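Local coordinates for acyl-ACP thioesterase (Bacteroides thetaiotaomicron, PDB 2ESS), which probably hydrolyses fatty acyl-ACP thioesters, releasing free fatty acids from the acyl carrier protein, and binds calcium in the crystal, at residues N57-L62 with A115-N120. Residues are numbered along the deposited sequence; the frame is centred on the assembly and turned at random.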
loop_
_atom_site.group_PDB
_atom_site.type_symbol
_atom_site.label_atom_id
_atom_site.label_comp_id
_atom_site.label_asym_id
_atom_site.label_seq_id
_atom_site.Cartn_x
_atom_site.Cartn_y
_atom_site.Cartn_z
ATOM N N ASN A 57 18.537 17.833 -16.515
ATOM C CA ASN A 57 18.270 18.705 -15.365
ATOM C C ASN A 57 16.834 19.177 -15.230
ATOM O O ASN A 57 16.586 20.256 -14.668
ATOM C CB ASN A 57 19.213 19.920 -15.275
ATOM C CG ASN A 57 19.615 20.237 -13.838
ATOM O OD1 ASN A 57 19.594 19.363 -12.971
ATOM N ND2 ASN A 57 20.004 21.482 -13.591
ATOM N N TYR A 58 15.911 18.377 -15.757
ATOM C CA TYR A 58 14.485 18.591 -15.565
ATOM C C TYR A 58 13.893 17.450 -14.790
ATOM O O TYR A 58 14.523 16.380 -14.630
ATOM C CB TYR A 58 13.787 18.717 -16.908
ATOM C CG TYR A 58 14.260 19.904 -17.641
ATOM C CD1 TYR A 58 13.774 21.163 -17.321
ATOM C CD2 TYR A 58 15.224 19.799 -18.625
ATOM C CE1 TYR A 58 14.222 22.282 -17.973
ATOM C CE2 TYR A 58 15.693 20.918 -19.270
ATOM C CZ TYR A 58 15.179 22.154 -18.947
ATOM O OH TYR A 58 15.626 23.281 -19.591
ATOM N N THR A 59 12.671 17.664 -14.280
ATOM C CA THR A 59 11.892 16.547 -13.768
ATOM C C THR A 59 10.402 16.826 -13.966
ATOM O O THR A 59 10.028 17.921 -14.349
ATOM C CB THR A 59 12.185 16.201 -12.272
ATOM O OG1 THR A 59 11.699 14.895 -12.007
ATOM C CG2 THR A 59 11.493 17.213 -11.303
ATOM N N TRP A 60 9.588 15.807 -13.742
ATOM C CA TRP A 60 8.140 15.903 -13.794
ATOM C C TRP A 60 7.592 16.054 -12.394
ATOM O O TRP A 60 8.090 15.397 -11.479
ATOM C CB TRP A 60 7.555 14.609 -14.354
ATOM C CG TRP A 60 7.834 14.355 -15.797
ATOM C CD1 TRP A 60 8.552 13.315 -16.317
ATOM C CD2 TRP A 60 7.327 15.090 -16.916
ATOM N NE1 TRP A 60 8.550 13.377 -17.691
ATOM C CE2 TRP A 60 7.781 14.437 -18.088
ATOM C CE3 TRP A 60 6.499 16.211 -17.049
ATOM C CZ2 TRP A 60 7.494 14.916 -19.364
ATOM C CZ3 TRP A 60 6.195 16.674 -18.322
ATOM C CH2 TRP A 60 6.702 16.032 -19.460
ATOM N N VAL A 61 6.581 16.917 -12.240
ATOM C CA VAL A 61 5.861 17.014 -10.971
ATOM C C VAL A 61 4.366 16.949 -11.228
ATOM O O VAL A 61 3.859 17.600 -12.106
ATOM C CB VAL A 61 6.221 18.288 -10.155
ATOM C CG1 VAL A 61 7.632 18.175 -9.598
ATOM C CG2 VAL A 61 6.078 19.546 -10.986
ATOM N N LEU A 62 3.684 16.134 -10.429
ATOM C CA LEU A 62 2.251 15.947 -10.519
ATOM C C LEU A 62 1.583 17.134 -9.862
ATOM O O LEU A 62 1.807 17.400 -8.674
ATOM C CB LEU A 62 1.813 14.669 -9.792
ATOM C CG LEU A 62 0.308 14.346 -9.760
ATOM C CD1 LEU A 62 -0.261 14.191 -11.191
ATOM C CD2 LEU A 62 0.093 13.065 -8.925
ATOM N N ALA A 115 3.662 19.108 -14.370
ATOM C CA ALA A 115 4.539 20.200 -14.780
ATOM C C ALA A 115 5.941 19.626 -15.042
ATOM O O ALA A 115 6.310 18.629 -14.482
ATOM C CB ALA A 115 4.623 21.302 -13.711
HETATM N N MSE A 116 6.696 20.264 -15.916
HETATM C CA MSE A 116 8.139 19.989 -16.037
HETATM C C MSE A 116 8.927 21.152 -15.454
HETATM O O MSE A 116 8.715 22.276 -15.849
HETATM C CB MSE A 116 8.554 19.791 -17.468
HETATM C CG MSE A 116 10.060 19.726 -17.575
HETATM SE SE MSE A 116 10.676 19.026 -19.238
HETATM C CE MSE A 116 8.786 19.242 -20.470
ATOM N N ILE A 117 9.813 20.887 -14.511
ATOM C CA ILE A 117 10.568 21.966 -13.873
ATOM C C ILE A 117 12.064 21.720 -13.984
ATOM O O ILE A 117 12.523 20.561 -13.962
ATOM C CB ILE A 117 10.183 22.167 -12.370
ATOM C CG1 ILE A 117 10.630 21.007 -11.502
ATOM C CG2 ILE A 117 8.660 22.347 -12.196
ATOM C CD1 ILE A 117 10.839 21.411 -10.069
ATOM N N ASN A 118 12.805 22.816 -14.108
ATOM C CA ASN A 118 14.250 22.788 -14.041
ATOM C C ASN A 118 14.678 22.480 -12.616
ATOM O O ASN A 118 14.172 23.076 -11.661
ATOM C CB ASN A 118 14.814 24.122 -14.519
ATOM C CG ASN A 118 16.316 24.126 -14.553
ATOM O OD1 ASN A 118 16.954 24.164 -13.524
ATOM N ND2 ASN A 118 16.878 24.069 -15.732
ATOM N N LEU A 119 15.593 21.532 -12.446
ATOM C CA LEU A 119 16.005 21.123 -11.091
ATOM C C LEU A 119 16.981 22.088 -10.370
ATOM O O LEU A 119 17.152 22.009 -9.153
ATOM C CB LEU A 119 16.633 19.735 -11.132
ATOM C CG LEU A 119 15.759 18.549 -11.467
ATOM C CD1 LEU A 119 16.677 17.280 -11.577
ATOM C CD2 LEU A 119 14.625 18.313 -10.447
ATOM N N ASN A 120 17.649 22.964 -11.093
ATOM C CA ASN A 120 18.534 23.913 -10.439
ATOM C C ASN A 120 17.740 25.055 -9.810
ATOM O O ASN A 120 17.975 25.438 -8.659
ATOM C CB ASN A 120 19.554 24.505 -11.407
ATOM C CG ASN A 120 20.820 23.647 -11.537
ATOM O OD1 ASN A 120 20.866 22.499 -11.094
ATOM N ND2 ASN A 120 21.845 24.209 -12.166
HETATM O O HOH W 1 19.780 23.327 -16.050
#
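Selenomethionine M116 reaches between the rings of Y58 and W60. Its CB lies 4.0 Å from W60 CZ3; CG, anti to the backbone N (chi1 171°), meets T59 O and Y58 CB; SE sits 4.6 Å from the Y58 ring centroid and 5.2 Å from that of the W60 six-membered ring, a Met-aromatic contact with each; CE, with the M116 chain bent at chi3, touches W60 CH2. W60 NE1 donates to F48 O, and L53 of helix 50-55 touches both W60 and M116. The strands, neighbours in the antiparallel sheet of the N-terminal hot-dog domain, pair T59 with I117 and V61 with A115 as hydrogen-bonded pairs. T59 and I117 lie side by side on the face opposite M116, and L119, just past the strand end, brings CD2 to 3.4 Å from T59 CG2. Where helix 50-55 ends in a Schellman motif, N57 O accepts from L119 N at 2.7 Å. N57 ND2 donates to N120 OD1 (2.8 Å), lying above that carbonyl's plane with the amides 88° apart, and shares a water with N118 ND2. An alanine at N57 would probably leave N120 OD1 without this donor and the N120 amide freer to turn. N118 OD1 closes an Asx turn onto N120 N.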